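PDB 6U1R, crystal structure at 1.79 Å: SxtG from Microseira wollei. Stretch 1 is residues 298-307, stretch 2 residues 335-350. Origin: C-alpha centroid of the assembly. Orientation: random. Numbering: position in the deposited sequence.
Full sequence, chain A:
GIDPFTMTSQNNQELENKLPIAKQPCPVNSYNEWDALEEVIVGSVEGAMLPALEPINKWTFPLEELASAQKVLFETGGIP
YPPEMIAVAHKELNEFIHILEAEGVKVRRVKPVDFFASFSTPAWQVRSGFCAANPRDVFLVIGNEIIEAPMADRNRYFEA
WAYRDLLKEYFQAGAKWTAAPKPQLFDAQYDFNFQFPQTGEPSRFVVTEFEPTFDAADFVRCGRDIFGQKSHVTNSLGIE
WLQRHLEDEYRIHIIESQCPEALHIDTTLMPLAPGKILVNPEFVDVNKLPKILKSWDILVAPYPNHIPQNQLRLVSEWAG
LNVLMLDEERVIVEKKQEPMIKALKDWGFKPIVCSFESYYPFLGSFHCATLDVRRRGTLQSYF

Stretch 1 (298-307) ILVAPYPNHI
Stretch 2, residues 335-350: KKQEPMIKALKDWGFK

No direct hydrogen bond joins the two stretches, although 592 Å² of surface is buried between them; apolar packing holds the contact, and one water supplies a polar bridge. Its most distinctive element is a CH-pi contact: Leu 299 CB stands 3.7 Å from the centroid of the six-membered ring of Trp 347, 8° off the ring normal, so the methylene sits almost squarely over the face.

Stretch 1 leaves a strand (298-300) with extended backbone, Ala 301 at phi/psi -61/142, Pro 302 at -71/159 and Tyr 303 at -77/134, then turns at Pro 304 (-74/-26) and Asn 305 (50/44). Stretch 2 contains a helix, 338-346, with Gln 337 at the N-cap position. The two run in opposite senses: Leu 299 lies by Trp 347 (CA to CA 8.2 Å) and Pro 304 by Pro 339 (CA to CA 5.9 Å). The helix ends in a Schellman motif, in which Phe 349 N bonds Leu 344 O at 2.9 Å and Gly 348 N bonds Lys 345 O at 2.9 Å; Gly 348 has phi/psi 100/6, where a CB would jam against the carbonyl O of Trp 347.

The CA-to-CB bond of Trp 347 (chi1 -74°, m; chi2 -36°) points toward stretch 1. Its ring edge meets the backbone, with CH2 3.3 Å from Val 300 O, while Val 300 directs its own CB away. Leu 299 (chi1 m, chi2 t) also reaches the ring edge of Phe 349 (chi1 m), CD1 to CE2 4.0 Å.

Pro 302, C-gamma endo, rests on the first turns of the helix: its CG is 3.8 Å from Pro 339 CB, 3.5 Å from Pro 339 O and 4.0 Å from Ala 343 CB. That carbonyl already accepts a bond from Ala 343 N at 2.9 Å, so the proline packs against a backbone engaged in the helix. Met 340 (t, p, p) leaves its backbone sideways but curls nearer, bringing CE to 3.9 Å from Ala 301 CB and SD to 4.1 Å from Pro 302 CD. Pro 339, C-gamma exo, places CG 3.6 Å from Tyr 303 O and 3.7 Å from Pro 304 O.

Before the helix, Gln 337 (chi1 m, chi2 m) sets OE1 3.8 Å from Pro 304 CB and NE2 4.0 Å from His 306 CD2, at the imidazole edge. The water accepts from Gln 337 NE2 at 2.9 Å and donates to His 306 O at 2.8 Å. His 306 (chi1 171°, t; chi2 63°) packs NE2 3.8 Å from Lys 336 CD.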

# COMPACT_ATOMS: atom_id res chain seq x y z
N ILE A 298 -12.38 6.76 -33.56
CA ILE A 298 -11.49 5.62 -33.38
C ILE A 298 -10.46 5.66 -34.49
O ILE A 298 -10.78 5.53 -35.68
CB ILE A 298 -12.28 4.31 -33.36
CG1 ILE A 298 -13.16 4.29 -32.10
CG2 ILE A 298 -11.34 3.11 -33.41
CD1 ILE A 298 -14.06 3.10 -32.00
N LEU A 299 -9.21 5.92 -34.11
CA LEU A 299 -8.09 6.00 -35.04
C LEU A 299 -7.40 4.64 -35.05
O LEU A 299 -6.72 4.27 -34.09
CB LEU A 299 -7.12 7.10 -34.62
CG LEU A 299 -7.75 8.47 -34.32
CD1 LEU A 299 -6.65 9.44 -33.91
CD2 LEU A 299 -8.50 9.00 -35.52
N VAL A 300 -7.57 3.88 -36.14
CA VAL A 300 -7.01 2.52 -36.20
C VAL A 300 -5.55 2.61 -36.63
O VAL A 300 -5.22 3.15 -37.69
CB VAL A 300 -7.82 1.63 -37.16
CG1 VAL A 300 -7.24 0.20 -37.19
CG2 VAL A 300 -9.30 1.59 -36.77
N ALA A 301 -4.66 2.07 -35.79
CA ALA A 301 -3.24 2.18 -36.04
C ALA A 301 -2.88 1.50 -37.36
O ALA A 301 -3.43 0.44 -37.69
CB ALA A 301 -2.43 1.53 -34.91
N PRO A 302 -1.95 2.06 -38.13
CA PRO A 302 -1.43 1.35 -39.30
C PRO A 302 -0.55 0.19 -38.87
O PRO A 302 -0.07 0.13 -37.74
CB PRO A 302 -0.62 2.43 -40.03
CG PRO A 302 -0.10 3.29 -38.92
CD PRO A 302 -1.23 3.33 -37.90
N TYR A 303 -0.37 -0.77 -39.79
CA TYR A 303 0.54 -1.89 -39.59
C TYR A 303 1.98 -1.44 -39.81
O TYR A 303 2.27 -0.73 -40.78
CB TYR A 303 0.17 -3.04 -40.53
CG TYR A 303 -1.10 -3.74 -40.12
CD1 TYR A 303 -2.35 -3.21 -40.42
CD2 TYR A 303 -1.06 -4.92 -39.40
CE1 TYR A 303 -3.52 -3.86 -40.02
CE2 TYR A 303 -2.21 -5.57 -39.01
CZ TYR A 303 -3.43 -5.04 -39.32
OH TYR A 303 -4.56 -5.69 -38.90
N PRO A 304 2.91 -1.81 -38.92
CA PRO A 304 4.27 -1.25 -39.00
C PRO A 304 5.11 -1.81 -40.14
O PRO A 304 6.03 -1.12 -40.60
CB PRO A 304 4.88 -1.63 -37.64
CG PRO A 304 4.13 -2.87 -37.26
CD PRO A 304 2.74 -2.64 -37.71
N ASN A 305 4.84 -3.04 -40.60
CA ASN A 305 5.70 -3.68 -41.59
C ASN A 305 7.16 -3.60 -41.15
O ASN A 305 8.06 -3.31 -41.95
CB ASN A 305 5.53 -3.05 -42.98
CG ASN A 305 4.15 -3.26 -43.58
OD1 ASN A 305 3.58 -2.36 -44.21
ND2 ASN A 305 3.60 -4.44 -43.38
N HIS A 306 7.39 -3.88 -39.87
CA HIS A 306 8.69 -3.69 -39.25
C HIS A 306 8.71 -4.41 -37.91
O HIS A 306 7.84 -4.15 -37.07
CB HIS A 306 9.01 -2.21 -39.05
CG HIS A 306 10.24 -1.97 -38.23
ND1 HIS A 306 11.50 -2.37 -38.63
CD2 HIS A 306 10.40 -1.39 -37.01
CE1 HIS A 306 12.39 -2.02 -37.71
NE2 HIS A 306 11.75 -1.43 -36.72
N ILE A 307 9.66 -5.32 -37.73
CA ILE A 307 9.88 -6.02 -36.47
C ILE A 307 11.19 -5.49 -35.89
O ILE A 307 12.26 -5.68 -36.49
CB ILE A 307 9.96 -7.55 -36.66
CG1 ILE A 307 8.74 -8.07 -37.43
CG2 ILE A 307 10.06 -8.23 -35.29
CD1 ILE A 307 7.42 -7.89 -36.72
N LYS A 335 11.35 6.65 -34.47
CA LYS A 335 11.82 7.02 -35.80
C LYS A 335 11.55 5.94 -36.85
O LYS A 335 11.27 6.26 -38.01
CB LYS A 335 13.31 7.35 -35.73
CG LYS A 335 13.96 7.63 -37.08
CD LYS A 335 15.24 8.46 -36.91
CE LYS A 335 15.92 8.75 -38.25
NZ LYS A 335 17.41 8.63 -38.17
N LYS A 336 11.66 4.66 -36.48
CA LYS A 336 11.43 3.62 -37.47
C LYS A 336 9.95 3.32 -37.68
O LYS A 336 9.62 2.52 -38.55
CB LYS A 336 12.20 2.35 -37.09
CG LYS A 336 13.72 2.51 -37.19
CD LYS A 336 14.44 1.18 -37.10
CE LYS A 336 15.91 1.35 -36.71
NZ LYS A 336 16.76 1.68 -37.88
N GLN A 337 9.06 3.96 -36.93
CA GLN A 337 7.63 3.70 -37.07
C GLN A 337 7.03 4.62 -38.14
O GLN A 337 6.19 5.47 -37.88
CB GLN A 337 6.92 3.89 -35.74
CG GLN A 337 7.41 2.93 -34.69
CD GLN A 337 6.94 1.52 -34.95
OE1 GLN A 337 5.78 1.31 -35.35
NE2 GLN A 337 7.81 0.54 -34.70
N GLU A 338 7.53 4.45 -39.37
CA GLU A 338 7.15 5.38 -40.42
C GLU A 338 5.66 5.37 -40.71
O GLU A 338 5.10 6.46 -40.94
CB GLU A 338 7.97 5.09 -41.69
CG GLU A 338 9.46 5.40 -41.53
CD GLU A 338 10.27 4.98 -42.74
OE1 GLU A 338 9.73 4.99 -43.86
OE2 GLU A 338 11.45 4.63 -42.57
N PRO A 339 4.97 4.23 -40.72
CA PRO A 339 3.51 4.28 -40.91
C PRO A 339 2.79 5.05 -39.81
O PRO A 339 1.90 5.86 -40.11
CB PRO A 339 3.12 2.79 -40.94
CG PRO A 339 4.37 2.09 -41.44
CD PRO A 339 5.49 2.85 -40.79
N MET A 340 3.17 4.84 -38.54
CA MET A 340 2.56 5.62 -37.47
C MET A 340 2.80 7.11 -37.65
O MET A 340 1.89 7.91 -37.42
CB MET A 340 3.08 5.16 -36.10
CG MET A 340 2.36 5.82 -34.92
SD MET A 340 0.62 5.33 -34.78
CE MET A 340 0.80 3.68 -34.21
N ILE A 341 4.03 7.51 -38.01
CA ILE A 341 4.34 8.93 -38.19
C ILE A 341 3.42 9.54 -39.25
O ILE A 341 2.84 10.62 -39.05
CB ILE A 341 5.83 9.11 -38.56
CG1 ILE A 341 6.70 8.71 -37.37
CG2 ILE A 341 6.13 10.57 -38.96
CD1 ILE A 341 8.15 8.44 -37.73
N LYS A 342 3.25 8.84 -40.37
CA LYS A 342 2.40 9.36 -41.44
C LYS A 342 0.94 9.43 -41.01
O LYS A 342 0.25 10.43 -41.27
CB LYS A 342 2.53 8.49 -42.69
CG LYS A 342 1.57 8.94 -43.81
CD LYS A 342 1.72 8.14 -45.07
CE LYS A 342 0.64 8.56 -46.07
NZ LYS A 342 0.55 7.59 -47.21
N ALA A 343 0.44 8.39 -40.34
CA ALA A 343 -0.96 8.40 -39.90
C ALA A 343 -1.21 9.52 -38.90
O ALA A 343 -2.23 10.23 -38.99
CB ALA A 343 -1.32 7.04 -39.30
N LEU A 344 -0.30 9.70 -37.95
CA LEU A 344 -0.45 10.78 -36.98
C LEU A 344 -0.53 12.14 -37.68
O LEU A 344 -1.37 12.97 -37.33
CB LEU A 344 0.69 10.76 -35.98
CG LEU A 344 0.60 9.58 -35.00
CD1 LEU A 344 1.88 9.46 -34.22
CD2 LEU A 344 -0.61 9.77 -34.04
N LYS A 345 0.34 12.39 -38.66
CA LYS A 345 0.28 13.65 -39.40
C LYS A 345 -1.05 13.80 -40.11
O LYS A 345 -1.70 14.86 -40.04
CB LYS A 345 1.42 13.73 -40.41
CG LYS A 345 2.78 13.93 -39.81
CD LYS A 345 3.90 13.83 -40.87
CE LYS A 345 3.67 14.78 -42.03
NZ LYS A 345 4.96 15.16 -42.70
N ASP A 346 -1.48 12.75 -40.80
CA ASP A 346 -2.73 12.81 -41.54
C ASP A 346 -3.92 13.01 -40.61
O ASP A 346 -4.91 13.63 -41.01
CB ASP A 346 -2.91 11.56 -42.40
CG ASP A 346 -1.86 11.46 -43.53
OD1 ASP A 346 -1.12 12.45 -43.76
OD2 ASP A 346 -1.78 10.40 -44.17
N TRP A 347 -3.83 12.52 -39.37
CA TRP A 347 -4.90 12.72 -38.39
C TRP A 347 -4.84 14.09 -37.71
O TRP A 347 -5.70 14.37 -36.87
CB TRP A 347 -4.85 11.62 -37.32
CG TRP A 347 -5.33 10.27 -37.77
CD1 TRP A 347 -6.35 10.01 -38.65
CD2 TRP A 347 -4.81 9.00 -37.37
NE1 TRP A 347 -6.49 8.64 -38.81
CE2 TRP A 347 -5.55 8.00 -38.04
CE3 TRP A 347 -3.78 8.60 -36.50
CZ2 TRP A 347 -5.31 6.64 -37.87
CZ3 TRP A 347 -3.54 7.25 -36.34
CH2 TRP A 347 -4.29 6.28 -37.03
N GLY A 348 -3.87 14.93 -38.05
CA GLY A 348 -3.79 16.28 -37.54
C GLY A 348 -2.83 16.52 -36.39
O GLY A 348 -2.82 17.63 -35.84
N PHE A 349 -2.04 15.52 -36.01
CA PHE A 349 -1.07 15.68 -34.94
C PHE A 349 0.26 16.16 -35.51
O PHE A 349 0.47 16.22 -36.72
CB PHE A 349 -0.92 14.36 -34.17
CG PHE A 349 -2.19 13.91 -33.51
CD1 PHE A 349 -2.56 14.40 -32.26
CD2 PHE A 349 -3.03 12.99 -34.13
CE1 PHE A 349 -3.72 13.98 -31.64
CE2 PHE A 349 -4.22 12.57 -33.52
CZ PHE A 349 -4.57 13.06 -32.28
N LYS A 350 1.18 16.52 -34.61
CA LYS A 350 2.51 17.01 -34.98
C LYS A 350 3.54 16.06 -34.38
O LYS A 350 3.95 16.23 -33.22
CB LYS A 350 2.75 18.44 -34.48
CG LYS A 350 1.84 19.49 -35.11
CD LYS A 350 1.92 19.52 -36.63
CE LYS A 350 1.08 20.65 -37.22
NZ LYS A 350 1.35 20.80 -38.69
O HOH W 1 7.34 -2.34 -35.00